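Local atomic coordinates of AgaA (Rhizobium radiobacter, PDB entry 6HLX), a protein that binds the opine agropinic acid as the periplasmic substrate-binding protein of an ABC transporter, for import into the bacterium. Residues 53-58 and 126-131; 220-225 and 453-458; 324-329 and 337-342. All blocks are in the same frame, centred on the assembly; numbering follows the deposited sequence.

Contact 1: residues 53-58 and 126-131; sequences YEVSPD and AMIDYL. With ZN (zinc ion), chain R; ACT (acetate ion), chain H.
Ile128, on the short helix 127-131, meets Tyr53 and Val55 at the end of strand 45-55, and its CD1, CG2 and CG1 each touch. The CD1 methyl lies 3.6 Å from Tyr53 CD1 and reaches the ring obliquely. CG2 sits by the phenol end, 3.9 Å from Tyr53 OH, so the isoleucine spans the ring from the beta-carbon side to the hydroxyl. CG1, also near the ring, turns to Val55 as well, passing 4.0 Å from Val55 CG2, where the two side chains run past each other in opposite directions. Tyr53 holds its ring between the backbone N and carbonyl carbon (chi1 59°), and the ring so placed lies between Ile128 and a bound acetate.

This acetate, probably from the crystallisation liquor, lies over one face of the ring, its carboxylate carbon 4.0 Å above the centre of the plane. Its atom O accepts a hydrogen bond from Tyr53 N at 3.0 Å, with an N-H...O angle of 161°. Strand geometry sends the intervening Glu54 the other way; its carboxylate grips a zinc ion with both oxygens, OE1 at 2.2 Å and OE2 at 2.1 Å, while His65 of strand 61-66 supplies a further ligand. Val37 and Ile45, of the same antiparallel sheet, also touch both Tyr53 and Ile128.

The example illustrates a division of labour on one strand: the aliphatic and aromatic side joins helix to sheet through apolar contact, with no hydrogen bond between the segments, while the other side presents charge to a metal.

Contact 2: residues 220-225 and 453-458; sequences KDAADI and EQNYAV
Ala222 and Asn455 have CA atoms 7.8 Å apart, and three residues further along the helix the CA atoms of Ile225 and Ala457 come to 7.1 Å, so a step of three residues along helix 222-227 is matched by a step of two along the chain entering strand 456-459. Ile225 N bonds to Asp221 O on the helix side, and no hydrogen bond joins the two segments.

Two small meetings make the contact. Ile225 brings its CG2 methyl to the CB of Ala457 at 3.5 Å, a close approach between two methyl groups; CG2 stands opposite the backbone N (chi1 -73°, measured to CG1), and Val203 of helix 199-207 and Leu233 of strand 231-234 also touch this isoleucine. The second meeting is looser, Ala222 CB standing 4.2 Å from Asn455 ND2. That amide is busy elsewhere: ND2 donates to Glu453 OE2 at 3.1 Å, nearly straight at 170°, with the acceptor lying in the amide plane and offering its anti lone pair. The same OE2 is salt-bridged to Arg235, and Asn455 OD1 takes a weak bond from the backbone N of Asn236; the two amide bonds together probably limit its rotation.

Ala457 belongs to a strand flanked by 213-214 and 231-234, and helix 222-227 lies on one face of that mixed sheet. The chemistry implies a helix-on-sheet seam made by methyl groups, whose one polar neighbour, the buried Asn455 amide, has partners of its own at ND2 and, weakly, at OD1, so that a methyl group can pack against it.

Contact 3: residues 324-329 and 337-342; sequences VRLLAT and NTAIAI
Leu326 and Ala328, two residues apart and facing the same way from strand 322-327 and its exit, pack on Ala339 and Ile342 of helix 333-347. Apolar contact accounts for everything that crosses. The CD2 methyl of Leu326 touches both helical residues, settling into the angle between them: it lies 3.9 Å from Ala339 CB and equally 3.9 Å from Ile342 CG2. With CG opposite the backbone N (chi1 175°), the leucine extends its branch off the strand toward the helix, and CD2 also comes within 3.9 Å of Ala339 CA, against the helix backbone itself. Beside it, Ala328 CB meets Ala339 CB methyl to methyl at 3.8 Å. Alanine on both sides allows the backbones to draw close, and the CA atoms of Ala328 and Ala339 are 6.5 Å apart.

Hydrogen bonding is kept within each element or passed to third parties. Ile342 N bonds to Thr338 O at 2.9 Å along the helix, whereas Leu326 pairs its backbone with Lys354 and Asp356 of the parallel strand 351-356. Thr329 OG1 bonds to Gln331 N and Pro358 O, linking the loop that leaves strand 322-327 to the loop after strand 351-356. Arg325, on the reverse side of the strand from Leu326, forms a salt bridge with Asp356.

This is the first half of a beta-alpha-beta unit, strand 322-327 and the helix that crosses to strand 351-356. The side chain of Ala328 is about 9 Å from the bound agropinic acid, and the chemistry implies that a purely hydrophobic seam seats this helix on the sheet near the ligand.

In the fold
From the N terminus, contact 1 closes first, bringing strand 45-55 and helix 127-131 together across 67 intervening residues on the antiparallel sheet. The chain then enters the much longer excursion that contact 2 completes, running from 220-225, on helix 222-227, to 453-458, which enters strand 456-459 of the mixed sheet that also holds strand 3-8. Contact 3 opens and closes inside that excursion, a local packing of helix 333-347 on strand 322-327 in a third, mixed sheet. Contacts 2 and 3 have centres 24 Å apart and nearest atoms about 8 Å apart; contact 1 lies across the chain's centre from both. Thus the three bind helices to three different sheets, and none crosses another.

Contact 1: residues 53-58 and 126-131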
ATOM      1  N   TYR A  53     -16.157  -9.160  16.939  1.00 21.83           N
ATOM      2  CA  TYR A  53     -17.009  -8.843  15.809  1.00 21.34           C
ATOM      3  C   TYR A  53     -17.721 -10.072  15.299  1.00 25.45           C
ATOM      4  O   TYR A  53     -17.221 -11.204  15.426  1.00 23.83           O
ATOM      5  CB  TYR A  53     -16.261  -8.089  14.705  1.00 21.37           C
ATOM      6  CG  TYR A  53     -15.079  -8.838  14.138  1.00 24.31           C
ATOM      7  CD1 TYR A  53     -15.238  -9.728  13.079  1.00 26.57           C
ATOM      8  CD2 TYR A  53     -13.794  -8.633  14.633  1.00 24.86           C
ATOM      9  CE1 TYR A  53     -14.155 -10.430  12.560  1.00 26.65           C
ATOM     10  CE2 TYR A  53     -12.701  -9.333  14.118  1.00 25.54           C
ATOM     11  CZ  TYR A  53     -12.889 -10.231  13.083  1.00 31.93           C
ATOM     12  OH  TYR A  53     -11.834 -10.925  12.552  1.00 33.54           O
ATOM     13  N   GLU A  54     -18.902  -9.845  14.754  1.00 23.15           N
ATOM     14  CA  GLU A  54     -19.754 -10.910  14.238  1.00 21.78           C
ATOM     15  C   GLU A  54     -20.051 -10.629  12.775  1.00 25.31           C
ATOM     16  O   GLU A  54     -20.404  -9.502  12.431  1.00 24.99           O
ATOM     17  CB  GLU A  54     -21.058 -10.984  15.044  1.00 23.26           C
ATOM     18  CG  GLU A  54     -20.842 -11.335  16.520  1.00 24.26           C
ATOM     19  CD  GLU A  54     -21.715 -10.578  17.508  1.00 32.49           C
ATOM     20  OE1 GLU A  54     -21.463 -10.721  18.720  1.00 26.95           O
ATOM     21  OE2 GLU A  54     -22.649  -9.854  17.090  1.00 26.82           O
ATOM     22  N   VAL A  55     -19.880 -11.639  11.920  1.00 21.53           N
ATOM     23  CA  VAL A  55     -20.125 -11.520  10.481  1.00 20.55           C
ATOM     24  C   VAL A  55     -21.237 -12.495  10.124  1.00 24.12           C
ATOM     25  O   VAL A  55     -21.133 -13.681  10.458  1.00 23.26           O
ATOM     26  CB  VAL A  55     -18.843 -11.798   9.647  1.00 22.83           C
ATOM     27  CG1 VAL A  55     -19.114 -11.689   8.139  1.00 21.70           C
ATOM     28  CG2 VAL A  55     -17.692 -10.870  10.067  1.00 22.12           C
ATOM     29  N   SER A  56     -22.292 -12.000   9.453  1.00 20.88           N
ATOM     30  CA  SER A  56     -23.409 -12.852   9.059  1.00 20.88           C
ATOM     31  C   SER A  56     -22.940 -13.956   8.078  1.00 23.70           C
ATOM     32  O   SER A  56     -21.883 -13.806   7.461  1.00 22.45           O
ATOM     33  CB  SER A  56     -24.539 -12.019   8.466  1.00 23.91           C
ATOM     34  OG  SER A  56     -24.148 -11.433   7.237  1.00 24.40           O
ATOM     35  N   PRO A  57     -23.670 -15.086   7.971  1.00 21.80           N
ATOM     36  CA  PRO A  57     -23.197 -16.190   7.102  1.00 22.03           C
ATOM     37  C   PRO A  57     -23.164 -15.878   5.593  1.00 28.69           C
ATOM     38  O   PRO A  57     -22.574 -16.638   4.843  1.00 30.13           O
ATOM     39  CB  PRO A  57     -24.146 -17.346   7.444  1.00 24.04           C
ATOM     40  CG  PRO A  57     -25.386 -16.667   7.944  1.00 27.27           C
ATOM     41  CD  PRO A  57     -24.903 -15.457   8.694  1.00 23.10           C
ATOM     42  N   ASP A  58     -23.768 -14.765   5.162  1.00 25.04           N
ATOM     43  CA  ASP A  58     -23.738 -14.315   3.761  1.00 25.20           C
ATOM     44  C   ASP A  58     -22.778 -13.095   3.613  1.00 27.95           C
ATOM     45  O   ASP A  58     -22.716 -12.501   2.536  1.00 27.65           O
ATOM     46  CB  ASP A  58     -25.147 -13.955   3.283  1.00 27.59           C
ATOM     47  CG  ASP A  58     -25.850 -12.847   4.060  1.00 35.37           C
ATOM     48  OD1 ASP A  58     -25.283 -12.361   5.056  1.00 34.97           O
ATOM     49  OD2 ASP A  58     -26.963 -12.471   3.672  1.00 37.43           O
ATOM     50  N   ALA A 126     -14.331  -9.767   2.194  1.00 20.52           N
ATOM     51  CA  ALA A 126     -13.086  -8.994   2.369  1.00 20.49           C
ATOM     52  C   ALA A 126     -13.282  -7.713   3.196  1.00 22.54           C
ATOM     53  O   ALA A 126     -12.318  -6.984   3.420  1.00 22.31           O
ATOM     54  CB  ALA A 126     -12.511  -8.638   1.012  1.00 21.87           C
ATOM     55  N   MET A 127     -14.528  -7.405   3.598  1.00 20.72           N
ATOM     56  CA  MET A 127     -14.822  -6.181   4.344  1.00 19.95           C
ATOM     57  C   MET A 127     -13.989  -6.071   5.618  1.00 22.39           C
ATOM     58  O   MET A 127     -13.487  -4.981   5.914  1.00 21.37           O
ATOM     59  CB  MET A 127     -16.326  -6.070   4.649  1.00 22.16           C
ATOM     60  CG  MET A 127     -16.740  -4.745   5.320  1.00 25.04           C
ATOM     61  SD  MET A 127     -16.177  -3.266   4.420  1.00 29.66           S
ATOM     62  CE  MET A 127     -17.067  -3.423   2.890  1.00 27.04           C
ATOM     63  N   ILE A 128     -13.854  -7.175   6.393  1.00 19.96           N
ATOM     64  CA  ILE A 128     -13.043  -7.096   7.626  1.00 19.30           C
ATOM     65  C   ILE A 128     -11.588  -6.701   7.286  1.00 22.43           C
ATOM     66  O   ILE A 128     -10.991  -5.837   7.950  1.00 21.45           O
ATOM     67  CB  ILE A 128     -13.117  -8.423   8.443  1.00 22.97           C
ATOM     68  CG1 ILE A 128     -14.540  -8.651   9.011  1.00 24.82           C
ATOM     69  CG2 ILE A 128     -12.085  -8.461   9.570  1.00 23.11           C
ATOM     70  CD1 ILE A 128     -14.990  -7.653  10.114  1.00 26.91           C
ATOM     71  N   ASP A 129     -11.060  -7.269   6.183  1.00 20.18           N
ATOM     72  CA  ASP A 129      -9.687  -6.926   5.750  1.00 18.90           C
ATOM     73  C   ASP A 129      -9.576  -5.445   5.358  1.00 21.04           C
ATOM     74  O   ASP A 129      -8.603  -4.780   5.748  1.00 20.03           O
ATOM     75  CB  ASP A 129      -9.246  -7.820   4.589  1.00 19.35           C
ATOM     76  CG  ASP A 129      -9.100  -9.274   5.005  1.00 25.98           C
ATOM     77  OD1 ASP A 129      -8.017  -9.648   5.465  1.00 26.49           O
ATOM     78  OD2 ASP A 129     -10.075 -10.031   4.867  1.00 25.99           O
ATOM     79  N   TYR A 130     -10.575  -4.904   4.637  1.00 19.59           N
ATOM     80  CA  TYR A 130     -10.537  -3.480   4.263  1.00 19.15           C
ATOM     81  C   TYR A 130     -10.674  -2.561   5.483  1.00 21.20           C
ATOM     82  O   TYR A 130     -10.111  -1.463   5.484  1.00 20.73           O
ATOM     83  CB  TYR A 130     -11.531  -3.134   3.146  1.00 21.26           C
ATOM     84  CG  TYR A 130     -11.040  -3.600   1.784  1.00 22.15           C
ATOM     85  CD1 TYR A 130      -9.888  -3.058   1.212  1.00 23.64           C
ATOM     86  CD2 TYR A 130     -11.752  -4.546   1.046  1.00 24.43           C
ATOM     87  CE1 TYR A 130      -9.441  -3.462  -0.049  1.00 25.92           C
ATOM     88  CE2 TYR A 130     -11.320  -4.946  -0.223  1.00 24.68           C
ATOM     89  CZ  TYR A 130     -10.157  -4.412  -0.757  1.00 30.33           C
ATOM     90  OH  TYR A 130      -9.700  -4.797  -1.998  1.00 33.18           O
ATOM     91  N   LEU A 131     -11.315  -3.056   6.565  1.00 19.61           N
ATOM     92  CA  LEU A 131     -11.403  -2.275   7.800  1.00 19.99           C
ATOM     93  C   LEU A 131     -10.067  -2.252   8.558  1.00 22.60           C
ATOM     94  O   LEU A 131      -9.879  -1.444   9.486  1.00 21.40           O
ATOM     95  CB  LEU A 131     -12.567  -2.771   8.687  1.00 19.91           C
ATOM     96  CG  LEU A 131     -13.947  -2.471   8.096  1.00 22.27           C
ATOM     97  CD1 LEU A 131     -15.020  -3.266   8.813  1.00 22.33           C
ATOM     98  CD2 LEU A 131     -14.268  -0.914   8.144  1.00 18.97           C
TER
HETATM   99 ZN    ZN R 617     -23.076  -9.203  19.038  1.00 27.34          ZN
HETATM  100  C   ACT H 607     -13.923 -12.461  16.424  1.00 43.23           C
HETATM  101  O   ACT H 607     -14.327 -11.521  17.185  1.00 29.55           O
HETATM  102  OXT ACT H 607     -14.648 -13.371  15.878  1.00 47.30           O
HETATM  103  CH3 ACT H 607     -12.417 -12.535  16.127  1.00 46.46           C

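Contact 2: residues 220-225 and 453-458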
ATOM      1  N   LYS A 220      21.502  -2.176  -3.403  1.00 24.87           N
ATOM      2  CA  LYS A 220      22.979  -2.138  -3.448  1.00 26.27           C
ATOM      3  C   LYS A 220      23.642  -2.197  -2.053  1.00 30.87           C
ATOM      4  O   LYS A 220      24.827  -2.547  -1.950  1.00 31.67           O
ATOM      5  CB  LYS A 220      23.486  -0.924  -4.241  1.00 30.99           C
ATOM      6  CG  LYS A 220      23.217   0.403  -3.555  1.00 35.28           C
ATOM      7  CD  LYS A 220      23.936   1.572  -4.213  1.00 38.87           C
ATOM      8  CE  LYS A 220      24.104   2.705  -3.225  1.00 44.58           C
ATOM      9  NZ  LYS A 220      22.804   3.130  -2.607  1.00 40.22           N
ATOM     10  N   ASP A 221      22.896  -1.820  -0.999  1.00 26.65           N
ATOM     11  CA  ASP A 221      23.431  -1.795   0.378  1.00 26.04           C
ATOM     12  C   ASP A 221      22.995  -2.993   1.243  1.00 28.00           C
ATOM     13  O   ASP A 221      23.475  -3.134   2.369  1.00 26.56           O
ATOM     14  CB  ASP A 221      23.014  -0.480   1.069  1.00 27.54           C
ATOM     15  CG  ASP A 221      23.447   0.767   0.319  1.00 35.10           C
ATOM     16  OD1 ASP A 221      24.666   1.014   0.232  1.00 37.15           O
ATOM     17  OD2 ASP A 221      22.570   1.478  -0.198  1.00 33.75           O
ATOM     18  N   ALA A 222      22.050  -3.807   0.751  1.00 25.79           N
ATOM     19  CA  ALA A 222      21.478  -4.908   1.522  1.00 26.54           C
ATOM     20  C   ALA A 222      22.507  -5.909   2.057  1.00 31.51           C
ATOM     21  O   ALA A 222      22.467  -6.216   3.248  1.00 29.68           O
ATOM     22  CB  ALA A 222      20.389  -5.617   0.719  1.00 27.55           C
ATOM     23  N   ALA A 223      23.467  -6.359   1.217  1.00 31.00           N
ATOM     24  CA  ALA A 223      24.501  -7.325   1.638  1.00 32.22           C
ATOM     25  C   ALA A 223      25.401  -6.799   2.748  1.00 37.23           C
ATOM     26  O   ALA A 223      25.603  -7.502   3.745  1.00 38.88           O
ATOM     27  CB  ALA A 223      25.338  -7.767   0.448  1.00 33.67           C
ATOM     28  N   ASP A 224      25.931  -5.567   2.591  1.00 33.04           N
ATOM     29  CA  ASP A 224      26.788  -4.904   3.587  1.00 33.22           C
ATOM     30  C   ASP A 224      26.040  -4.783   4.916  1.00 33.57           C
ATOM     31  O   ASP A 224      26.611  -5.054   5.968  1.00 32.93           O
ATOM     32  CB  ASP A 224      27.190  -3.503   3.062  1.00 36.33           C
ATOM     33  CG  ASP A 224      28.073  -2.619   3.946  1.00 57.34           C
ATOM     34  OD1 ASP A 224      28.607  -3.122   4.965  1.00 59.25           O
ATOM     35  OD2 ASP A 224      28.253  -1.433   3.598  1.00 64.91           O
ATOM     36  N   ILE A 225      24.759  -4.378   4.869  1.00 28.42           N
ATOM     37  CA  ILE A 225      23.957  -4.221   6.080  1.00 27.10           C
ATOM     38  C   ILE A 225      23.695  -5.578   6.758  1.00 31.44           C
ATOM     39  O   ILE A 225      23.846  -5.680   7.979  1.00 30.59           O
ATOM     40  CB  ILE A 225      22.673  -3.412   5.776  1.00 28.62           C
ATOM     41  CG1 ILE A 225      23.038  -1.918   5.561  1.00 28.52           C
ATOM     42  CG2 ILE A 225      21.621  -3.593   6.891  1.00 27.91           C
ATOM     43  CD1 ILE A 225      21.990  -1.058   4.912  1.00 35.42           C
ATOM     44  N   GLU A 453      12.567  -7.259  -3.443  1.00 22.31           N
ATOM     45  CA  GLU A 453      12.805  -7.357  -1.996  1.00 22.36           C
ATOM     46  C   GLU A 453      12.405  -6.005  -1.379  1.00 25.91           C
ATOM     47  O   GLU A 453      12.591  -4.947  -2.000  1.00 26.90           O
ATOM     48  CB  GLU A 453      14.291  -7.591  -1.702  1.00 24.35           C
ATOM     49  CG  GLU A 453      14.766  -8.963  -2.149  1.00 31.31           C
ATOM     50  CD  GLU A 453      16.130  -9.338  -1.610  1.00 43.74           C
ATOM     51  OE1 GLU A 453      16.630 -10.424  -1.980  1.00 36.80           O
ATOM     52  OE2 GLU A 453      16.703  -8.550  -0.822  1.00 34.37           O
ATOM     53  N   GLN A 454      11.873  -6.038  -0.159  1.00 21.44           N
ATOM     54  CA  GLN A 454      11.470  -4.834   0.572  1.00 19.38           C
ATOM     55  C   GLN A 454      12.051  -5.035   1.958  1.00 23.75           C
ATOM     56  O   GLN A 454      11.560  -5.863   2.731  1.00 25.03           O
ATOM     57  CB  GLN A 454       9.938  -4.705   0.601  1.00 20.18           C
ATOM     58  CG  GLN A 454       9.455  -3.443   1.351  1.00 23.72           C
ATOM     59  CD  GLN A 454       9.790  -2.150   0.623  1.00 25.14           C
ATOM     60  OE1 GLN A 454      10.028  -2.135  -0.582  1.00 25.05           O
ATOM     61  NE2 GLN A 454       9.801  -1.038   1.341  1.00 27.15           N
ATOM     62  N   ASN A 455      13.170  -4.359   2.236  1.00 19.48           N
ATOM     63  CA  ASN A 455      13.900  -4.631   3.461  1.00 18.83           C
ATOM     64  C   ASN A 455      13.968  -3.435   4.389  1.00 22.90           C
ATOM     65  O   ASN A 455      13.961  -2.284   3.934  1.00 21.63           O
ATOM     66  CB  ASN A 455      15.336  -5.060   3.088  1.00 21.92           C
ATOM     67  CG  ASN A 455      15.372  -6.270   2.163  1.00 29.47           C
ATOM     68  OD1 ASN A 455      14.582  -7.197   2.303  1.00 29.66           O
ATOM     69  ND2 ASN A 455      16.255  -6.285   1.192  1.00 23.65           N
ATOM     70  N   TYR A 456      14.020  -3.732   5.695  1.00 20.07           N
ATOM     71  CA  TYR A 456      14.300  -2.772   6.767  1.00 20.19           C
ATOM     72  C   TYR A 456      15.686  -3.121   7.284  1.00 22.35           C
ATOM     73  O   TYR A 456      16.190  -4.240   7.072  1.00 22.44           O
ATOM     74  CB  TYR A 456      13.328  -2.933   7.960  1.00 20.06           C
ATOM     75  CG  TYR A 456      11.956  -2.367   7.679  1.00 20.24           C
ATOM     76  CD1 TYR A 456      10.995  -3.119   7.003  1.00 22.57           C
ATOM     77  CD2 TYR A 456      11.631  -1.059   8.038  1.00 20.54           C
ATOM     78  CE1 TYR A 456       9.732  -2.602   6.733  1.00 22.08           C
ATOM     79  CE2 TYR A 456      10.372  -0.524   7.761  1.00 19.78           C
ATOM     80  CZ  TYR A 456       9.428  -1.303   7.101  1.00 24.26           C
ATOM     81  OH  TYR A 456       8.193  -0.805   6.769  1.00 23.06           O
ATOM     82  N   ALA A 457      16.284  -2.189   8.020  1.00 19.50           N
ATOM     83  CA  ALA A 457      17.535  -2.487   8.693  1.00 19.10           C
ATOM     84  C   ALA A 457      17.474  -1.886  10.072  1.00 23.52           C
ATOM     85  O   ALA A 457      16.862  -0.829  10.261  1.00 21.95           O
ATOM     86  CB  ALA A 457      18.715  -1.936   7.925  1.00 20.14           C
ATOM     87  N   VAL A 458      18.016  -2.614  11.059  1.00 20.23           N
ATOM     88  CA  VAL A 458      18.004  -2.150  12.446  1.00 20.66           C
ATOM     89  C   VAL A 458      19.410  -2.187  13.007  1.00 26.05           C
ATOM     90  O   VAL A 458      20.268  -2.964  12.541  1.00 25.46           O
ATOM     91  CB  VAL A 458      17.004  -2.947  13.348  1.00 24.27           C
ATOM     92  CG1 VAL A 458      15.598  -2.995  12.733  1.00 23.50           C
ATOM     93  CG2 VAL A 458      17.506  -4.364  13.649  1.00 24.84           C
TER

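Contact 3: residues 324-329 and 337-342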
ATOM      1  N   VAL A 324       4.919   9.292 -25.709  1.00 25.46           N
ATOM      2  CA  VAL A 324       4.197   9.182 -24.452  1.00 23.88           C
ATOM      3  C   VAL A 324       5.094   9.662 -23.316  1.00 26.64           C
ATOM      4  O   VAL A 324       6.312   9.648 -23.456  1.00 26.60           O
ATOM      5  CB  VAL A 324       3.712   7.708 -24.229  1.00 25.88           C
ATOM      6  CG1 VAL A 324       4.883   6.741 -24.103  1.00 25.79           C
ATOM      7  CG2 VAL A 324       2.756   7.571 -23.043  1.00 24.73           C
ATOM      8  N   ARG A 325       4.494  10.019 -22.185  1.00 23.65           N
ATOM      9  CA  ARG A 325       5.244  10.409 -21.004  1.00 22.29           C
ATOM     10  C   ARG A 325       5.038   9.372 -19.914  1.00 25.76           C
ATOM     11  O   ARG A 325       3.905   8.948 -19.687  1.00 24.68           O
ATOM     12  CB  ARG A 325       4.796  11.785 -20.495  1.00 22.94           C
ATOM     13  CG  ARG A 325       4.967  12.914 -21.527  1.00 30.52           C
ATOM     14  CD  ARG A 325       4.973  14.278 -20.860  1.00 33.01           C
ATOM     15  NE  ARG A 325       6.210  14.513 -20.110  1.00 31.89           N
ATOM     16  CZ  ARG A 325       7.301  15.087 -20.609  1.00 48.94           C
ATOM     17  NH1 ARG A 325       7.329  15.498 -21.873  1.00 38.81           N
ATOM     18  NH2 ARG A 325       8.376  15.256 -19.848  1.00 38.83           N
ATOM     19  N   LEU A 326       6.125   8.973 -19.238  1.00 21.71           N
ATOM     20  CA  LEU A 326       6.076   8.021 -18.116  1.00 21.18           C
ATOM     21  C   LEU A 326       6.348   8.750 -16.814  1.00 23.95           C
ATOM     22  O   LEU A 326       7.414   9.360 -16.647  1.00 22.53           O
ATOM     23  CB  LEU A 326       7.109   6.905 -18.305  1.00 21.30           C
ATOM     24  CG  LEU A 326       7.307   5.852 -17.184  1.00 22.37           C
ATOM     25  CD1 LEU A 326       6.014   5.067 -16.926  1.00 22.29           C
ATOM     26  CD2 LEU A 326       8.416   4.890 -17.567  1.00 23.05           C
ATOM     27  N   LEU A 327       5.395   8.643 -15.887  1.00 20.28           N
ATOM     28  CA  LEU A 327       5.540   9.249 -14.559  1.00 19.96           C
ATOM     29  C   LEU A 327       6.196   8.269 -13.601  1.00 22.90           C
ATOM     30  O   LEU A 327       5.712   7.144 -13.414  1.00 21.89           O
ATOM     31  CB  LEU A 327       4.169   9.682 -14.004  1.00 20.56           C
ATOM     32  CG  LEU A 327       4.138  10.214 -12.563  1.00 23.97           C
ATOM     33  CD1 LEU A 327       4.968  11.516 -12.410  1.00 23.38           C
ATOM     34  CD2 LEU A 327       2.705  10.384 -12.071  1.00 22.76           C
ATOM     35  N   ALA A 328       7.246   8.718 -12.925  1.00 19.44           N
ATOM     36  CA  ALA A 328       7.851   7.921 -11.859  1.00 19.86           C
ATOM     37  C   ALA A 328       8.364   8.936 -10.825  1.00 23.29           C
ATOM     38  O   ALA A 328       7.681   9.941 -10.594  1.00 21.80           O
ATOM     39  CB  ALA A 328       8.968   7.017 -12.407  1.00 21.24           C
ATOM     40  N   THR A 329       9.510   8.687 -10.191  1.00 20.58           N
ATOM     41  CA  THR A 329      10.069   9.619  -9.191  1.00 19.84           C
ATOM     42  C   THR A 329      11.574   9.488  -9.186  1.00 23.53           C
ATOM     43  O   THR A 329      12.096   8.403  -9.469  1.00 20.85           O
ATOM     44  CB  THR A 329       9.479   9.342  -7.776  1.00 22.89           C
ATOM     45  OG1 THR A 329       9.967  10.312  -6.820  1.00 21.25           O
ATOM     46  CG2 THR A 329       9.788   7.907  -7.255  1.00 22.29           C
ATOM     47  N   ASN A 337      15.395   4.227 -11.958  1.00 22.19           N
ATOM     48  CA  ASN A 337      16.105   3.268 -12.821  1.00 22.42           C
ATOM     49  C   ASN A 337      15.155   2.318 -13.533  1.00 24.76           C
ATOM     50  O   ASN A 337      15.416   1.953 -14.694  1.00 23.54           O
ATOM     51  CB  ASN A 337      17.200   2.540 -12.044  1.00 22.89           C
ATOM     52  CG  ASN A 337      18.347   3.465 -11.731  1.00 31.47           C
ATOM     53  OD1 ASN A 337      18.746   4.302 -12.552  1.00 29.52           O
ATOM     54  ND2 ASN A 337      18.890   3.347 -10.541  1.00 28.45           N
ATOM     55  N   THR A 338      14.010   1.975 -12.886  1.00 20.79           N
ATOM     56  CA  THR A 338      13.001   1.150 -13.577  1.00 20.60           C
ATOM     57  C   THR A 338      12.469   1.975 -14.751  1.00 23.56           C
ATOM     58  O   THR A 338      12.312   1.446 -15.858  1.00 24.51           O
ATOM     59  CB  THR A 338      11.869   0.732 -12.611  1.00 23.39           C
ATOM     60  OG1 THR A 338      12.408  -0.184 -11.642  1.00 22.66           O
ATOM     61  CG2 THR A 338      10.662   0.077 -13.354  1.00 20.76           C
ATOM     62  N   ALA A 339      12.187   3.269 -14.513  1.00 19.63           N
ATOM     63  CA  ALA A 339      11.673   4.157 -15.574  1.00 21.61           C
ATOM     64  C   ALA A 339      12.650   4.286 -16.748  1.00 25.36           C
ATOM     65  O   ALA A 339      12.229   4.213 -17.914  1.00 23.78           O
ATOM     66  CB  ALA A 339      11.326   5.531 -15.007  1.00 22.69           C
ATOM     67  N   ILE A 340      13.957   4.440 -16.446  1.00 23.03           N
ATOM     68  CA  ILE A 340      15.014   4.535 -17.465  1.00 22.54           C
ATOM     69  C   ILE A 340      15.064   3.244 -18.303  1.00 27.43           C
ATOM     70  O   ILE A 340      15.108   3.312 -19.536  1.00 27.87           O
ATOM     71  CB  ILE A 340      16.384   4.874 -16.819  1.00 24.96           C
ATOM     72  CG1 ILE A 340      16.390   6.340 -16.314  1.00 25.16           C
ATOM     73  CG2 ILE A 340      17.559   4.593 -17.786  1.00 25.90           C
ATOM     74  CD1 ILE A 340      17.560   6.696 -15.348  1.00 26.73           C
ATOM     75  N   ALA A 341      14.995   2.081 -17.633  1.00 25.09           N
ATOM     76  CA  ALA A 341      15.002   0.786 -18.333  1.00 26.31           C
ATOM     77  C   ALA A 341      13.780   0.657 -19.249  1.00 29.12           C
ATOM     78  O   ALA A 341      13.933   0.264 -20.410  1.00 28.80           O
ATOM     79  CB  ALA A 341      15.042  -0.356 -17.326  1.00 26.74           C
ATOM     80  N   ILE A 342      12.583   1.055 -18.758  1.00 23.89           N
ATOM     81  CA  ILE A 342      11.355   1.000 -19.569  1.00 23.56           C
ATOM     82  C   ILE A 342      11.490   1.890 -20.814  1.00 27.05           C
ATOM     83  O   ILE A 342      11.144   1.464 -21.918  1.00 26.86           O
ATOM     84  CB  ILE A 342      10.097   1.325 -18.711  1.00 25.70           C
ATOM     85  CG1 ILE A 342       9.859   0.176 -17.696  1.00 24.84           C
ATOM     86  CG2 ILE A 342       8.833   1.564 -19.602  1.00 27.17           C
ATOM     87  CD1 ILE A 342       8.865   0.478 -16.589  1.00 26.32           C
TER